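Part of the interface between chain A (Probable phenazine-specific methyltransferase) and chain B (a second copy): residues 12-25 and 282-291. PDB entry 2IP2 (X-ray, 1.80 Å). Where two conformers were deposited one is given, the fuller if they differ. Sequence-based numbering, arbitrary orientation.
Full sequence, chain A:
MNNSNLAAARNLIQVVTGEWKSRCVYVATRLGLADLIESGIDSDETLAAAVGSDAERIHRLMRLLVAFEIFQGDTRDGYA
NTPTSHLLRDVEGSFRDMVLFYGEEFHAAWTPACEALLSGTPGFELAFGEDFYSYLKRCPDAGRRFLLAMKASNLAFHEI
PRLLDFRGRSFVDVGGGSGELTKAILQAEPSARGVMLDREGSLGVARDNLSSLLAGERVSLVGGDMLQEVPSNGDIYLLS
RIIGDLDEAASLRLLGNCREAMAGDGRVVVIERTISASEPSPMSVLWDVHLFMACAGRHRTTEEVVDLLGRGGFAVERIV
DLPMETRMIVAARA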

# COMPACT_ATOMS: atom_id res chain seq x y z
N LEU A 12 0.04 12.00 2.95
CA LEU A 12 -1.07 11.46 2.18
C LEU A 12 -0.51 10.70 1.01
O LEU A 12 -0.98 9.62 0.69
CB LEU A 12 -1.91 12.59 1.63
CG LEU A 12 -3.37 12.41 1.30
CD1 LEU A 12 -3.79 13.15 0.10
CD2 LEU A 12 -3.95 11.03 1.41
N ILE A 13 0.44 11.29 0.29
CA ILE A 13 1.00 10.60 -0.89
C ILE A 13 1.64 9.23 -0.48
O ILE A 13 1.54 8.21 -1.19
CB ILE A 13 2.10 11.49 -1.59
CG1 ILE A 13 1.51 12.68 -2.33
CG2 ILE A 13 2.92 10.67 -2.58
CD1 ILE A 13 0.16 12.48 -2.96
N GLN A 14 2.35 9.23 0.64
CA GLN A 14 2.86 7.94 1.17
C GLN A 14 1.74 6.87 1.28
O GLN A 14 1.90 5.74 0.84
CB GLN A 14 3.56 8.12 2.52
CG GLN A 14 4.41 6.89 2.91
CD GLN A 14 3.62 5.67 3.40
OE1 GLN A 14 2.60 5.81 4.07
NE2 GLN A 14 4.09 4.49 3.08
N VAL A 15 0.58 7.28 1.77
CA VAL A 15 -0.47 6.28 1.99
C VAL A 15 -1.08 5.88 0.66
O VAL A 15 -1.30 4.69 0.40
CB VAL A 15 -1.59 6.81 2.91
CG1 VAL A 15 -2.69 5.73 3.04
CG2 VAL A 15 -1.03 7.03 4.29
N VAL A 16 -1.35 6.87 -0.16
CA VAL A 16 -2.00 6.63 -1.45
C VAL A 16 -1.12 5.71 -2.33
O VAL A 16 -1.63 4.79 -2.95
CB VAL A 16 -2.26 7.96 -2.17
CG1 VAL A 16 -2.72 7.75 -3.66
CG2 VAL A 16 -3.34 8.71 -1.45
N THR A 17 0.19 5.91 -2.28
CA THR A 17 1.09 5.17 -3.21
C THR A 17 1.62 3.89 -2.58
O THR A 17 2.34 3.05 -3.26
CB THR A 17 2.29 6.02 -3.67
OG1 THR A 17 3.07 6.40 -2.52
CG2 THR A 17 1.86 7.32 -4.46
N GLY A 18 1.28 3.67 -1.31
CA GLY A 18 1.70 2.48 -0.61
C GLY A 18 1.28 1.24 -1.40
O GLY A 18 2.03 0.25 -1.41
N GLU A 19 0.13 1.29 -2.04
CA GLU A 19 -0.36 0.12 -2.81
C GLU A 19 0.74 -0.30 -3.86
O GLU A 19 0.96 -1.47 -4.12
CB GLU A 19 -1.61 0.51 -3.57
CG GLU A 19 -2.02 -0.61 -4.60
CD GLU A 19 -3.24 -0.11 -5.35
OE1 GLU A 19 -4.24 -0.01 -4.67
OE2 GLU A 19 -3.13 0.28 -6.53
N TRP A 20 1.43 0.65 -4.46
CA TRP A 20 2.40 0.25 -5.51
C TRP A 20 3.59 -0.55 -4.91
O TRP A 20 4.16 -1.48 -5.56
CB TRP A 20 2.92 1.51 -6.25
CG TRP A 20 1.80 2.44 -6.76
CD1 TRP A 20 0.47 2.13 -6.98
CD2 TRP A 20 1.96 3.79 -7.17
NE1 TRP A 20 -0.18 3.22 -7.48
CE2 TRP A 20 0.69 4.26 -7.60
CE3 TRP A 20 3.05 4.68 -7.17
CZ2 TRP A 20 0.47 5.60 -8.09
CZ3 TRP A 20 2.86 6.01 -7.67
CH2 TRP A 20 1.55 6.46 -8.08
N LYS A 21 4.01 -0.18 -3.68
CA LYS A 21 5.03 -0.96 -3.01
C LYS A 21 4.53 -2.39 -2.79
O LYS A 21 5.32 -3.33 -2.94
CB LYS A 21 5.43 -0.34 -1.65
CG LYS A 21 6.09 1.03 -1.80
CD LYS A 21 6.08 1.94 -0.49
CE LYS A 21 6.82 1.17 0.61
NZ LYS A 21 6.68 1.91 1.91
N SER A 22 3.29 -2.56 -2.34
CA SER A 22 2.75 -3.94 -2.16
C SER A 22 2.87 -4.69 -3.48
O SER A 22 3.29 -5.86 -3.51
CB SER A 22 1.29 -3.94 -1.70
OG SER A 22 1.06 -3.00 -0.65
N ARG A 23 2.54 -4.00 -4.59
CA ARG A 23 2.58 -4.67 -5.92
C ARG A 23 4.03 -5.02 -6.26
O ARG A 23 4.26 -6.10 -6.76
CB ARG A 23 1.93 -3.83 -7.03
CG ARG A 23 0.44 -3.46 -6.81
CD ARG A 23 -0.37 -4.74 -6.46
NE ARG A 23 -0.62 -5.57 -7.68
CZ ARG A 23 -1.04 -6.82 -7.65
NH1 ARG A 23 -1.25 -7.41 -6.50
NH2 ARG A 23 -1.29 -7.48 -8.77
N CYS A 24 4.98 -4.12 -5.99
CA CYS A 24 6.41 -4.41 -6.23
C CYS A 24 6.91 -5.62 -5.43
O CYS A 24 7.62 -6.47 -5.97
CB CYS A 24 7.24 -3.18 -5.96
SG CYS A 24 7.06 -1.93 -7.22
N VAL A 25 6.51 -5.78 -4.17
CA VAL A 25 6.95 -6.97 -3.40
C VAL A 25 6.26 -8.21 -3.95
O VAL A 25 6.87 -9.29 -4.06
CB VAL A 25 6.64 -6.73 -1.84
CG1 VAL A 25 6.78 -8.05 -1.03
CG2 VAL A 25 7.56 -5.66 -1.34
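Chain B, residues 282-291: PMSVLWDVHL

How does chain B lie on chain A? Residues 282-291 of chain B form a helix, with backbone bonds such as B:Leu286 N to B:Pro282 O (3.0 Å), and phi/psi values stay near -60/-40 throughout. It crosses the helix of chain A at 69°, the N-to-C directions diverging by that angle, and the axes approach to 10.5 Å. That spacing leaves room for side chains between the backbones; no hydrogen bond links the two stretches, so packing holds this patch together.

What does the first turn of chain B meet? B:Pro282 stays out of reach, but B:Met283, all three chi angles in m, brings its end in although its CA-to-CB bond points sideways. Its CE lies 3.6 Å from A:Thr17 OG1 and 4.0 Å from A:Ile13 CG2. The threonine hydroxyl is already engaged within its own helix, with OG1 donating to A:Ile13 O at 2.7 Å.

Where do B:Leu286 and B:Trp287 fit? B:Leu286, chi1 t and chi2 p, points toward chain A: CD2 is 3.6 Å from A:Thr17 OG1 and 3.8 Å from A:Lys21 CG, while CD1 is 3.9 Å from A:Trp20 CB. B:Trp287 starts away from chain A, yet its ring reaches back, placing CZ2 3.8 Å from A:Ile13 CG2. A:Trp20 turns its edge toward the face of this indole, offset, with planes at 79° and CH2 3.9 Å from B:Trp287 CZ3.

What closes the contact along chain B? B:Val289 points toward chain A and sets CG1 4.0 Å from A:Cys24 SG. One residue on, B:His290, with chi1 t, lays its ring over one face of A:Trp20 in an offset stack, the planes only 8° apart and CG 3.2 Å from A:Trp20 CZ3. A:Trp20 thus uses both face and edge, and buries more area here than any other residue.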

# COMPACT_ATOMS: atom_id res chain seq x y z
N PRO B 282 13.84 6.71 -1.38
CA PRO B 282 12.88 5.62 -1.69
C PRO B 282 11.65 6.12 -2.46
O PRO B 282 11.28 5.50 -3.45
CB PRO B 282 12.51 5.10 -0.32
CG PRO B 282 13.77 5.34 0.52
CD PRO B 282 14.25 6.70 0.04
N MET B 283 11.09 7.28 -2.08
CA MET B 283 9.97 7.82 -2.86
C MET B 283 10.32 8.17 -4.30
O MET B 283 9.50 7.96 -5.24
CB MET B 283 9.26 8.99 -2.12
CG MET B 283 8.39 8.52 -0.90
SD MET B 283 7.12 7.31 -1.37
CE MET B 283 6.17 8.31 -2.43
N SER B 284 11.54 8.64 -4.55
CA SER B 284 11.85 9.04 -5.92
C SER B 284 11.86 7.79 -6.85
O SER B 284 11.41 7.84 -8.02
CB SER B 284 13.19 9.81 -5.97
OG SER B 284 14.28 8.90 -5.72
N VAL B 285 12.41 6.71 -6.32
CA VAL B 285 12.45 5.45 -7.08
C VAL B 285 11.05 4.83 -7.16
O VAL B 285 10.76 4.16 -8.11
CB VAL B 285 13.60 4.46 -6.66
CG1 VAL B 285 14.97 5.09 -7.03
CG2 VAL B 285 13.61 4.09 -5.15
N LEU B 286 10.20 5.02 -6.17
CA LEU B 286 8.80 4.53 -6.33
C LEU B 286 8.13 5.27 -7.52
O LEU B 286 7.48 4.61 -8.38
CB LEU B 286 8.01 4.77 -5.01
CG LEU B 286 6.57 4.21 -4.99
CD1 LEU B 286 6.51 2.76 -5.45
CD2 LEU B 286 5.79 4.35 -3.64
N TRP B 287 8.21 6.60 -7.56
CA TRP B 287 7.76 7.36 -8.73
C TRP B 287 8.39 6.82 -10.05
O TRP B 287 7.72 6.77 -11.12
CB TRP B 287 8.07 8.86 -8.56
CG TRP B 287 7.17 9.55 -7.51
CD1 TRP B 287 7.54 10.09 -6.34
CD2 TRP B 287 5.76 9.75 -7.63
NE1 TRP B 287 6.43 10.61 -5.67
CE2 TRP B 287 5.33 10.42 -6.46
CE3 TRP B 287 4.82 9.44 -8.61
CZ2 TRP B 287 3.98 10.77 -6.24
CZ3 TRP B 287 3.47 9.79 -8.39
CH2 TRP B 287 3.07 10.46 -7.23
N ASP B 288 9.65 6.43 -10.00
CA ASP B 288 10.30 5.98 -11.24
C ASP B 288 9.64 4.68 -11.76
O ASP B 288 9.44 4.54 -12.94
CB ASP B 288 11.78 5.68 -10.98
CG ASP B 288 12.48 5.15 -12.25
OD1 ASP B 288 12.58 5.91 -13.26
OD2 ASP B 288 12.91 3.96 -12.20
N VAL B 289 9.32 3.75 -10.85
CA VAL B 289 8.64 2.48 -11.32
C VAL B 289 7.25 2.81 -11.83
O VAL B 289 6.71 2.20 -12.79
CB VAL B 289 8.70 1.30 -10.26
CG1 VAL B 289 7.92 1.59 -8.99
CG2 VAL B 289 8.30 -0.11 -10.91
N HIS B 290 6.61 3.72 -11.11
CA HIS B 290 5.29 4.18 -11.48
C HIS B 290 5.31 4.79 -12.90
O HIS B 290 4.37 4.55 -13.70
CB HIS B 290 4.68 5.15 -10.42
CG HIS B 290 3.36 5.68 -10.86
ND1 HIS B 290 2.27 4.85 -11.03
CD2 HIS B 290 2.96 6.92 -11.23
CE1 HIS B 290 1.25 5.56 -11.49
NE2 HIS B 290 1.63 6.82 -11.61
N LEU B 291 6.36 5.54 -13.25
CA LEU B 291 6.43 6.19 -14.58
C LEU B 291 6.47 5.09 -15.66
O LEU B 291 5.84 5.23 -16.68
CB LEU B 291 7.70 7.06 -14.68
CG LEU B 291 7.84 7.92 -15.94
CD1 LEU B 291 6.67 8.83 -16.10
CD2 LEU B 291 9.16 8.73 -15.88